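Local coordinates for protein periplasmic beta-glucosidase (Pseudomonas aeruginosa, PDB 6R5T) that probably hydrolyses beta-glucosides in the periplasm, removing terminal, non-reducing beta-D-glucosyl residues with release of beta-D-glucose, at residues 123-128 and 173-178; 218-223 and 251-256; 230-235 and 276-281; 257-262 and 284-289. The protein carries 1 engineered substitution. All blocks are in the same frame, centred on the assembly; numbering follows the deposited sequence.

All four contacts belong to the (beta/alpha)8 barrel of the family 3 N-terminal domain. Contacts 1 and 2 are buried, hold neighbouring strands (172-178 and 218-221) and touch the same glucose. Both combine backbone bonds with side chains at the sugar: K176 and H177 bond it in contact 1, while M220, L223, N255 and H256 touch it in contact 2. Contact 4, only partly buried, sits where strand 286-287 closes the barrel beside 251-253, a carboxylate and a water serving a helix start. Contact 3 is also partly buried and farther from the sugar; it packs alanines of a turn, and the arginine starting the next helix, against the end of helix 271-281, touching contact 4 at V259.

Contact 1. Residues 123-128 and 173-178; sequences FSPMVD and AAVKHF. With BGC (beta-D-glucopyranose), chain C.
Each segment contains a cis peptide bond: one precedes P125, the other, much rarer because no proline follows it, joins K176 to H177. The K176 chain lies along the imidazole, its CG 3.7 Å above the H177 ring plane and over the centre, so both polar tips reach the same sugar. CG of K176 takes the crowded position between N and the carbonyl carbon (chi1 70°), and the chain then runs straight out. Its NZ is gripped by F123 O at 2.8 Å, from above the carbonyl plane, and by O1 and O2 of the glucose. The loop after strand 4 of the (beta/alpha)8 barrel runs beside strand 5 at the sugar pocket, joined to it by a single bridge at M126 and K176: K176 N binds P125 O at 3.0 Å and V127 N binds K176 O. D128 holds the histidine with both oxygens through syn lone pairs. OD1 takes H177 N at 2.9 Å and also Y208 OH, while OD2 takes H177 ND1 at 2.8 Å, nearly straight (167°) and in the ring plane. The carboxylate probably polarises the imidazole, whose NE2 lies 2.7 Å from glucose O1 in a hydrogen bond.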
# COMPACT_ATOMS: atom_id res chain seq x y z
N PHE A 123 23.00 -0.80 -18.26
CA PHE A 123 21.88 -1.34 -17.46
C PHE A 123 20.78 -0.28 -17.47
O PHE A 123 20.65 0.48 -16.50
CB PHE A 123 22.39 -1.66 -16.07
CG PHE A 123 23.53 -2.65 -16.02
CD1 PHE A 123 23.51 -3.82 -16.75
CD2 PHE A 123 24.60 -2.39 -15.21
CE1 PHE A 123 24.58 -4.70 -16.66
CE2 PHE A 123 25.67 -3.27 -15.13
CZ PHE A 123 25.63 -4.42 -15.84
N SER A 124 20.05 -0.22 -18.54
CA SER A 124 19.06 0.84 -18.87
C SER A 124 18.31 0.34 -20.10
O SER A 124 18.89 -0.40 -20.87
CB SER A 124 19.78 2.15 -19.12
OG SER A 124 18.92 3.27 -19.39
N PRO A 125 17.05 0.72 -20.35
CA PRO A 125 16.26 1.63 -19.50
C PRO A 125 15.65 0.92 -18.27
O PRO A 125 15.39 -0.26 -18.28
CB PRO A 125 15.15 2.05 -20.44
CG PRO A 125 14.93 0.86 -21.32
CD PRO A 125 16.32 0.32 -21.55
N MET A 126 15.42 1.70 -17.23
CA MET A 126 14.57 1.30 -16.11
C MET A 126 13.13 1.61 -16.46
O MET A 126 12.84 2.77 -16.74
CB MET A 126 15.02 2.05 -14.85
CG MET A 126 14.33 1.61 -13.56
SD MET A 126 12.72 2.36 -13.37
CE MET A 126 12.52 2.26 -11.58
N VAL A 127 12.28 0.61 -16.50
CA VAL A 127 10.88 0.74 -16.99
C VAL A 127 9.88 0.20 -15.99
O VAL A 127 8.76 -0.18 -16.39
CB VAL A 127 10.77 0.06 -18.36
CG1 VAL A 127 11.78 0.68 -19.32
CG2 VAL A 127 10.94 -1.45 -18.33
N ASP A 128 10.23 0.23 -14.71
CA ASP A 128 9.31 -0.21 -13.65
C ASP A 128 8.21 0.84 -13.48
O ASP A 128 8.53 2.01 -13.33
CB ASP A 128 10.06 -0.43 -12.36
CG ASP A 128 11.30 -1.29 -12.47
OD1 ASP A 128 11.23 -2.29 -13.17
OD2 ASP A 128 12.28 -0.95 -11.83
N ALA A 173 21.15 -2.50 -24.76
CA ALA A 173 20.25 -2.12 -23.64
C ALA A 173 20.03 -3.40 -22.82
O ALA A 173 19.65 -4.44 -23.38
CB ALA A 173 18.93 -1.63 -24.16
N ALA A 174 20.22 -3.32 -21.52
CA ALA A 174 19.80 -4.34 -20.55
C ALA A 174 18.63 -3.71 -19.76
O ALA A 174 18.86 -3.01 -18.82
CB ALA A 174 20.95 -4.75 -19.65
N VAL A 175 17.43 -3.99 -20.23
CA VAL A 175 16.18 -3.43 -19.65
C VAL A 175 16.07 -3.96 -18.21
O VAL A 175 16.40 -5.12 -17.92
CB VAL A 175 14.93 -3.73 -20.48
CG1 VAL A 175 14.65 -5.21 -20.67
CG2 VAL A 175 13.73 -3.00 -19.90
N LYS A 176 15.58 -3.10 -17.32
CA LYS A 176 15.54 -3.46 -15.87
C LYS A 176 14.28 -2.81 -15.26
O LYS A 176 13.73 -1.90 -15.87
CB LYS A 176 16.83 -3.02 -15.18
CG LYS A 176 17.02 -1.52 -15.01
CD LYS A 176 18.39 -1.17 -14.51
CE LYS A 176 18.59 0.28 -14.18
NZ LYS A 176 20.01 0.51 -13.80
N HIS A 177 13.82 -3.27 -14.11
CA HIS A 177 14.29 -4.40 -13.31
C HIS A 177 13.21 -5.48 -13.41
O HIS A 177 12.11 -5.27 -12.92
CB HIS A 177 14.50 -3.99 -11.86
CG HIS A 177 15.47 -2.88 -11.65
ND1 HIS A 177 15.05 -1.56 -11.61
CD2 HIS A 177 16.80 -2.90 -11.40
CE1 HIS A 177 16.14 -0.83 -11.34
NE2 HIS A 177 17.19 -1.60 -11.24
N PHE A 178 13.49 -6.59 -14.09
CA PHE A 178 12.43 -7.58 -14.43
C PHE A 178 12.24 -8.44 -13.19
O PHE A 178 13.13 -9.26 -12.88
CB PHE A 178 12.92 -8.38 -15.64
CG PHE A 178 11.88 -9.26 -16.25
CD1 PHE A 178 10.73 -8.73 -16.78
CD2 PHE A 178 12.10 -10.63 -16.36
CE1 PHE A 178 9.80 -9.54 -17.41
CE2 PHE A 178 11.13 -11.45 -16.94
CZ PHE A 178 9.98 -10.90 -17.47
C2 BGC C . 22.00 -1.39 -11.35
C3 BGC C . 23.07 -2.28 -10.69
C4 BGC C . 23.07 -1.89 -9.19
C5 BGC C . 21.66 -2.22 -8.65
C6 BGC C . 21.48 -1.84 -7.20
C1 BGC C . 20.65 -1.64 -10.67
O1 BGC C . 19.79 -0.72 -11.26
O2 BGC C . 21.84 -1.62 -12.75
O3 BGC C . 24.36 -1.95 -11.26
O4 BGC C . 24.05 -2.71 -8.53
O5 BGC C . 20.75 -1.37 -9.27
O6 BGC C . 20.17 -2.21 -6.76

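Contact 2. Residues 218-223 and 251-256; sequences AVMVSL and LTISNH. Engineered in segment 251-256: N255 (natural residue Asp). With BGC (beta-D-glucopyranose), chain C; GAL (beta-D-galactopyranose), chain B.
Four side chains meet the bound sugars where strands 6 and 7 of the (beta/alpha)8 barrel run out into the pocket. N255, an engineered, inactivating replacement of the natural Asp (probably the nucleophile, as in family 3 enzymes), brings OD1 to 3.3 Å from C5 of the glucose. M220 is extended through CG and SD, and its sulfur lies 3.5 Å from glucose O2; the unbranched chain carries the sulfur from strand to sugar. L223 divides its tip: CD1 faces glucose O6 while CD2 packs on N255 CB at 3.7 Å. CB of H256 approaches glucose O4, and its CD2 comes within 3.7 Å of C1 of the galactose.

Two bonds set the rotation of the N255 amide. ND2 donates to V221 O at 3.1 Å, within the carbonyl plane, and OD1 accepts H256 N on a lone pair. Behind this first shell the parallel strands 218-221 and 251-253 cross at -23°. V219 takes part twice, N to L251 O and O from I253 N, and V221 N reaches I253 O almost straight (172°). Small A218 lets I253 CD1 settle against its CB on the face that also carries M220. Farther out, T252 OG1 bonds G282 O and D284 N, and S254 OG donates to N255 O while bonding M287 N. A water accepts from N255 N at 2.9 Å and donates to S222 O at 3.2 Å.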
# COMPACT_ATOMS: atom_id res chain seq x y z
N ALA A 218 19.45 -7.55 -23.64
CA ALA A 218 19.60 -8.12 -22.29
C ALA A 218 18.46 -7.68 -21.38
O ALA A 218 17.79 -6.69 -21.64
CB ALA A 218 20.93 -7.77 -21.71
N VAL A 219 18.24 -8.51 -20.36
CA VAL A 219 17.27 -8.20 -19.30
C VAL A 219 17.96 -8.35 -17.94
O VAL A 219 18.57 -9.39 -17.68
CB VAL A 219 16.06 -9.14 -19.40
CG1 VAL A 219 15.17 -8.99 -18.15
CG2 VAL A 219 15.30 -8.93 -20.67
N MET A 220 17.89 -7.32 -17.08
CA MET A 220 18.43 -7.38 -15.71
C MET A 220 17.29 -7.76 -14.76
O MET A 220 16.25 -7.08 -14.76
CB MET A 220 19.08 -6.07 -15.28
CG MET A 220 19.61 -6.23 -13.91
SD MET A 220 20.45 -4.75 -13.33
CE MET A 220 22.10 -5.21 -13.89
N VAL A 221 17.48 -8.84 -14.04
CA VAL A 221 16.47 -9.42 -13.12
C VAL A 221 16.43 -8.59 -11.84
O VAL A 221 17.45 -8.10 -11.38
CB VAL A 221 16.76 -10.91 -12.93
CG1 VAL A 221 15.71 -11.52 -12.02
CG2 VAL A 221 16.80 -11.60 -14.30
N SER A 222 15.24 -8.45 -11.27
CA SER A 222 15.03 -7.62 -10.07
C SER A 222 15.40 -8.33 -8.77
O SER A 222 15.64 -9.56 -8.73
CB SER A 222 13.61 -7.14 -10.08
OG SER A 222 12.72 -8.19 -9.80
N LEU A 223 15.42 -7.56 -7.69
CA LEU A 223 15.82 -8.05 -6.36
C LEU A 223 14.65 -8.49 -5.50
O LEU A 223 14.92 -9.08 -4.45
CB LEU A 223 16.56 -6.91 -5.66
CG LEU A 223 17.96 -6.58 -6.18
CD1 LEU A 223 18.41 -5.25 -5.56
CD2 LEU A 223 18.94 -7.66 -5.83
N LEU A 251 20.09 -12.17 -23.36
CA LEU A 251 20.87 -12.50 -22.17
C LEU A 251 20.11 -12.06 -20.90
O LEU A 251 19.70 -10.86 -20.82
CB LEU A 251 22.20 -11.76 -22.27
CG LEU A 251 23.15 -11.94 -21.11
CD1 LEU A 251 23.57 -13.39 -21.00
CD2 LEU A 251 24.36 -11.03 -21.28
N THR A 252 19.95 -12.95 -19.94
CA THR A 252 19.46 -12.53 -18.61
C THR A 252 20.63 -12.30 -17.66
O THR A 252 21.55 -13.16 -17.55
CB THR A 252 18.44 -13.52 -18.07
OG1 THR A 252 19.05 -14.81 -18.06
CG2 THR A 252 17.18 -13.57 -18.92
N ILE A 253 20.60 -11.23 -16.91
CA ILE A 253 21.68 -10.86 -15.99
C ILE A 253 21.08 -10.73 -14.61
O ILE A 253 20.10 -9.99 -14.46
CB ILE A 253 22.35 -9.54 -16.42
CG1 ILE A 253 22.78 -9.61 -17.88
CG2 ILE A 253 23.46 -9.18 -15.46
CD1 ILE A 253 23.41 -8.34 -18.40
N SER A 254 21.69 -11.38 -13.62
CA SER A 254 21.28 -11.21 -12.22
C SER A 254 21.61 -9.79 -11.77
O SER A 254 22.48 -9.08 -12.31
CB SER A 254 21.93 -12.21 -11.32
OG SER A 254 23.18 -11.70 -10.90
N ASN A 255 20.92 -9.38 -10.74
CA ASN A 255 21.29 -8.15 -10.06
C ASN A 255 22.45 -8.43 -9.11
O ASN A 255 22.97 -9.59 -8.96
CB ASN A 255 20.02 -7.60 -9.40
CG ASN A 255 19.89 -6.12 -9.51
OD1 ASN A 255 20.81 -5.43 -9.08
ND2 ASN A 255 18.75 -5.65 -10.06
N HIS A 256 22.84 -7.43 -8.40
CA HIS A 256 24.14 -7.39 -7.73
C HIS A 256 24.10 -8.23 -6.45
O HIS A 256 23.39 -7.85 -5.52
CB HIS A 256 24.45 -5.93 -7.49
CG HIS A 256 25.82 -5.75 -6.98
ND1 HIS A 256 26.22 -6.21 -5.74
CD2 HIS A 256 26.91 -5.21 -7.57
CE1 HIS A 256 27.51 -5.96 -5.59
NE2 HIS A 256 27.94 -5.32 -6.68
C2 BGC C . 22.00 -1.39 -11.35
C3 BGC C . 23.07 -2.28 -10.69
C4 BGC C . 23.07 -1.89 -9.19
C5 BGC C . 21.66 -2.22 -8.65
C6 BGC C . 21.48 -1.84 -7.20
C1 BGC C . 20.65 -1.64 -10.67
O1 BGC C . 19.79 -0.72 -11.26
O2 BGC C . 21.84 -1.62 -12.75
O3 BGC C . 24.36 -1.95 -11.26
O4 BGC C . 24.05 -2.71 -8.53
O5 BGC C . 20.75 -1.37 -9.27
O6 BGC C . 20.17 -2.21 -6.76
C1 GAL B . 25.10 -2.00 -7.85
C2 GAL B . 25.97 -1.17 -8.81
C3 GAL B . 27.10 -0.54 -8.00
C4 GAL B . 26.47 0.32 -6.88
C5 GAL B . 25.52 -0.57 -6.05
C6 GAL B . 24.75 0.24 -5.01
O2 GAL B . 26.49 -2.02 -9.83
O3 GAL B . 27.87 0.30 -8.89
O4 GAL B . 25.73 1.35 -7.58
O5 GAL B . 24.47 -1.18 -6.89
O6 GAL B . 23.83 -0.64 -4.32
O HOH W 1 18.42 -10.61 -9.93

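Contact 3. Residues 230-235 and 276-281; sequences PATANR and RLAIQA
R235 opens helix 235-245 on the outer layer of the (beta/alpha)8 barrel, and its side chain runs alongside the last turn of helix 271-281. CB starts 3.9 Å from A281 CA. CG, anti to the backbone N (chi1 -170°), passes beside the carbonyl oxygens of A281 and Q280, and the chain stays extended as far as NE. CD then lies 3.7 Å from Q280 O. At the tip NH1 donates to that same Q280 O at 2.7 Å, with the oxygen in the guanidinium plane and the donor nearly along the C=O axis, although the bond is bent at the hydrogen (144°). A long cationic side chain suits the carboxyl end of a helix, where late carbonyls lack partners in a following turn; its positive charge probably complements the negative end of the helix dipole.

The neighbouring A281 O bonds T239 OG1. N234 is the N-cap of R235's helix, its OD1 taking L237 N, which fixes where that helix starts. Inward, the methyls of A233, A278 and A281 let turn and helix approach closely. A281 CB fits 3.5 Å from A233 C, A233 CB meets L277 CB at 4.1 Å, and T232 CG2 touches A278 CB. T232 O is buried without a conventional partner in the model, but A278 CA points its hydrogen at it, CA to O 3.5 Å with 158° at the hydrogen.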
# COMPACT_ATOMS: atom_id res chain seq x y z
N PRO A 230 11.32 -14.83 -5.20
CA PRO A 230 12.31 -13.90 -5.73
C PRO A 230 12.42 -14.04 -7.25
O PRO A 230 12.50 -15.16 -7.80
CB PRO A 230 13.62 -14.32 -5.05
CG PRO A 230 13.17 -14.95 -3.77
CD PRO A 230 11.87 -15.64 -4.12
N ALA A 231 12.49 -12.92 -7.96
CA ALA A 231 12.62 -12.90 -9.41
C ALA A 231 13.81 -13.79 -9.85
O ALA A 231 13.70 -14.48 -10.86
CB ALA A 231 12.75 -11.49 -9.90
N THR A 232 14.89 -13.72 -9.09
CA THR A 232 16.15 -14.44 -9.42
C THR A 232 15.92 -15.94 -9.41
O THR A 232 16.71 -16.65 -10.08
CB THR A 232 17.22 -14.00 -8.44
OG1 THR A 232 17.31 -12.59 -8.51
CG2 THR A 232 18.58 -14.61 -8.75
N ALA A 233 14.90 -16.46 -8.69
CA ALA A 233 14.61 -17.91 -8.63
C ALA A 233 13.28 -18.25 -9.29
O ALA A 233 12.73 -19.32 -8.99
CB ALA A 233 14.59 -18.38 -7.21
N ASN A 234 12.75 -17.36 -10.11
CA ASN A 234 11.35 -17.44 -10.57
C ASN A 234 11.32 -18.00 -11.99
O ASN A 234 11.45 -17.23 -12.96
CB ASN A 234 10.69 -16.07 -10.45
CG ASN A 234 9.20 -16.19 -10.48
OD1 ASN A 234 8.66 -16.89 -11.36
ND2 ASN A 234 8.53 -15.45 -9.60
N ARG A 235 11.21 -19.33 -12.11
CA ARG A 235 11.25 -19.97 -13.44
C ARG A 235 10.02 -19.57 -14.27
O ARG A 235 10.13 -19.41 -15.50
CB ARG A 235 11.35 -21.48 -13.29
CG ARG A 235 11.62 -22.19 -14.60
CD ARG A 235 11.89 -23.68 -14.36
NE ARG A 235 11.66 -24.34 -15.63
CZ ARG A 235 12.54 -24.49 -16.60
NH1 ARG A 235 13.80 -24.11 -16.42
NH2 ARG A 235 12.15 -25.06 -17.73
N ARG A 276 21.80 -23.30 -7.85
CA ARG A 276 20.94 -24.24 -8.61
C ARG A 276 19.61 -23.54 -8.98
O ARG A 276 19.20 -23.57 -10.15
CB ARG A 276 20.68 -25.51 -7.80
CG ARG A 276 19.79 -26.45 -8.58
CD ARG A 276 19.28 -27.69 -7.88
NE ARG A 276 19.11 -27.48 -6.45
CZ ARG A 276 18.00 -27.05 -5.86
NH1 ARG A 276 16.91 -26.77 -6.56
NH2 ARG A 276 18.00 -26.90 -4.55
N LEU A 277 19.02 -22.86 -8.00
CA LEU A 277 17.71 -22.19 -8.23
C LEU A 277 17.87 -21.13 -9.32
O LEU A 277 17.02 -21.07 -10.20
CB LEU A 277 17.20 -21.58 -6.94
CG LEU A 277 16.76 -22.57 -5.88
CD1 LEU A 277 16.42 -21.85 -4.58
CD2 LEU A 277 15.59 -23.39 -6.36
N ALA A 278 18.90 -20.30 -9.26
CA ALA A 278 19.06 -19.18 -10.21
C ALA A 278 19.30 -19.71 -11.63
O ALA A 278 18.64 -19.27 -12.56
CB ALA A 278 20.18 -18.30 -9.76
N ILE A 279 20.21 -20.65 -11.83
CA ILE A 279 20.53 -21.06 -13.22
C ILE A 279 19.34 -21.82 -13.80
O ILE A 279 19.02 -21.59 -14.98
CB ILE A 279 21.87 -21.84 -13.32
CG1 ILE A 279 22.30 -21.77 -14.80
CG2 ILE A 279 21.75 -23.23 -12.73
CD1 ILE A 279 23.72 -22.09 -15.12
N GLN A 280 18.64 -22.63 -13.01
CA GLN A 280 17.50 -23.41 -13.55
C GLN A 280 16.29 -22.50 -13.77
O GLN A 280 15.48 -22.78 -14.70
CB GLN A 280 17.23 -24.62 -12.67
CG GLN A 280 18.40 -25.59 -12.71
CD GLN A 280 17.97 -27.02 -12.47
OE1 GLN A 280 18.26 -27.90 -13.31
NE2 GLN A 280 17.33 -27.24 -11.33
N ALA A 281 16.18 -21.40 -13.04
CA ALA A 281 15.09 -20.44 -13.27
C ALA A 281 15.25 -19.70 -14.58
O ALA A 281 14.24 -19.39 -15.22
CB ALA A 281 14.98 -19.50 -12.10

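Contact 4. Residues 257-262 and 284-289; sequences GAVKEL and DMNMND
Two flat groups, the D289 carboxylate and the N286 amide, govern this contact, and the carboxylate is used on both faces. On one face N286 ND2 donates to OD1 at 2.8 Å, with the oxygen close to the amide plane; from the opposite face K260 N reaches OD2 at 3.0 Å, well out of the carboxylate plane. The place is the carboxyl end of strand 8 of the (beta/alpha)8 barrel, where it meets the short, loosely formed helix 258-261 that follows strand 7. D289 holds CG in the crowded position between N and the carbonyl carbon (chi1 59°), which turns the carboxylate toward the helix start. An acidic group there accepts an early amide and probably gains from the helix dipole.

OD1 also takes L291 N, and N286 OD1 takes Y292 N, so the pair reaches the beginning of helix 291-301. V259 crosses N286 at about a right angle and rests CG2 3.6 Å from ND2. G257 adopts a positive phi (72°), easy for a residue without a side chain; its CA lies 3.3 Å from D289 OD2, and its N donates to M287 O at 3.2 Å, nearly straight (170°). M287 sends its side chain to the glucose. Farther along the helix, E261 makes a salt bridge to R585 of the second subunit. A water that accepts from V259 N at 3.0 Å sits 2.7 Å from D289 OD2.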
# COMPACT_ATOMS: atom_id res chain seq x y z
N GLY A 257 24.75 -9.41 -6.39
CA GLY A 257 24.63 -10.29 -5.22
C GLY A 257 23.25 -10.98 -5.11
O GLY A 257 22.94 -11.53 -4.08
N ALA A 258 22.43 -10.90 -6.15
CA ALA A 258 21.03 -11.40 -6.12
C ALA A 258 20.99 -12.93 -5.94
O ALA A 258 20.07 -13.42 -5.27
CB ALA A 258 20.33 -11.02 -7.39
N VAL A 259 21.91 -13.67 -6.55
CA VAL A 259 21.89 -15.14 -6.38
C VAL A 259 22.12 -15.46 -4.90
O VAL A 259 21.37 -16.23 -4.28
CB VAL A 259 22.89 -15.85 -7.31
CG1 VAL A 259 22.90 -17.32 -7.03
CG2 VAL A 259 22.59 -15.53 -8.78
N LYS A 260 23.15 -14.89 -4.29
CA LYS A 260 23.39 -15.16 -2.86
C LYS A 260 22.24 -14.70 -1.98
O LYS A 260 21.95 -15.34 -0.96
CB LYS A 260 24.71 -14.47 -2.52
CG LYS A 260 25.18 -14.74 -1.12
CD LYS A 260 26.57 -14.16 -0.85
CE LYS A 260 26.98 -14.42 0.58
NZ LYS A 260 28.34 -13.93 0.88
N GLU A 261 21.55 -13.61 -2.36
CA GLU A 261 20.40 -13.09 -1.58
C GLU A 261 19.25 -14.10 -1.51
O GLU A 261 18.36 -13.95 -0.67
CB GLU A 261 19.88 -11.75 -2.11
CG GLU A 261 20.82 -10.60 -1.84
CD GLU A 261 20.34 -9.25 -2.40
OE1 GLU A 261 19.14 -9.10 -2.66
OE2 GLU A 261 21.22 -8.37 -2.60
N LEU A 262 19.21 -15.11 -2.38
CA LEU A 262 18.16 -16.18 -2.21
C LEU A 262 18.21 -16.82 -0.84
O LEU A 262 17.19 -17.32 -0.37
CB LEU A 262 18.29 -17.21 -3.32
CG LEU A 262 18.05 -16.67 -4.71
CD1 LEU A 262 18.32 -17.73 -5.78
CD2 LEU A 262 16.63 -16.14 -4.88
N ASP A 284 21.20 -16.16 -16.61
CA ASP A 284 22.39 -16.58 -17.40
C ASP A 284 23.68 -16.09 -16.75
O ASP A 284 24.66 -16.86 -16.65
CB ASP A 284 22.33 -16.05 -18.83
CG ASP A 284 21.19 -16.58 -19.66
OD1 ASP A 284 20.64 -17.72 -19.36
OD2 ASP A 284 20.83 -15.88 -20.60
N MET A 285 23.71 -14.84 -16.34
CA MET A 285 24.98 -14.21 -15.95
C MET A 285 24.84 -13.77 -14.50
O MET A 285 23.77 -13.21 -14.05
CB MET A 285 25.32 -13.09 -16.94
CG MET A 285 26.40 -12.21 -16.53
SD MET A 285 26.93 -11.29 -18.05
CE MET A 285 28.42 -12.21 -18.47
N ASN A 286 25.87 -14.07 -13.73
CA ASN A 286 25.94 -13.90 -12.26
C ASN A 286 26.76 -12.67 -11.92
O ASN A 286 27.99 -12.66 -12.14
CB ASN A 286 26.52 -15.20 -11.71
CG ASN A 286 26.84 -15.26 -10.24
OD1 ASN A 286 27.83 -15.95 -9.90
ND2 ASN A 286 26.02 -14.64 -9.40
N MET A 287 26.09 -11.66 -11.38
CA MET A 287 26.74 -10.37 -11.03
C MET A 287 27.36 -10.45 -9.64
O MET A 287 26.65 -10.61 -8.62
CB MET A 287 25.76 -9.20 -11.18
CG MET A 287 26.35 -7.85 -11.01
SD MET A 287 25.00 -6.63 -11.37
CE MET A 287 25.89 -5.32 -12.19
N ASN A 288 28.68 -10.30 -9.63
CA ASN A 288 29.61 -10.01 -8.52
C ASN A 288 29.77 -11.12 -7.48
O ASN A 288 30.87 -11.20 -6.98
CB ASN A 288 29.29 -8.64 -7.92
CG ASN A 288 30.57 -7.83 -7.80
OD1 ASN A 288 31.39 -7.69 -8.73
ND2 ASN A 288 30.78 -7.37 -6.58
N ASP A 289 28.78 -11.94 -7.11
CA ASP A 289 28.95 -12.80 -5.90
C ASP A 289 29.75 -14.08 -6.18
O ASP A 289 30.15 -14.75 -5.21
CB ASP A 289 27.63 -13.07 -5.17
CG ASP A 289 26.59 -13.75 -6.00
OD1 ASP A 289 26.97 -14.64 -6.77
OD2 ASP A 289 25.38 -13.44 -5.78
O HOH W 2 24.26 -12.56 -8.12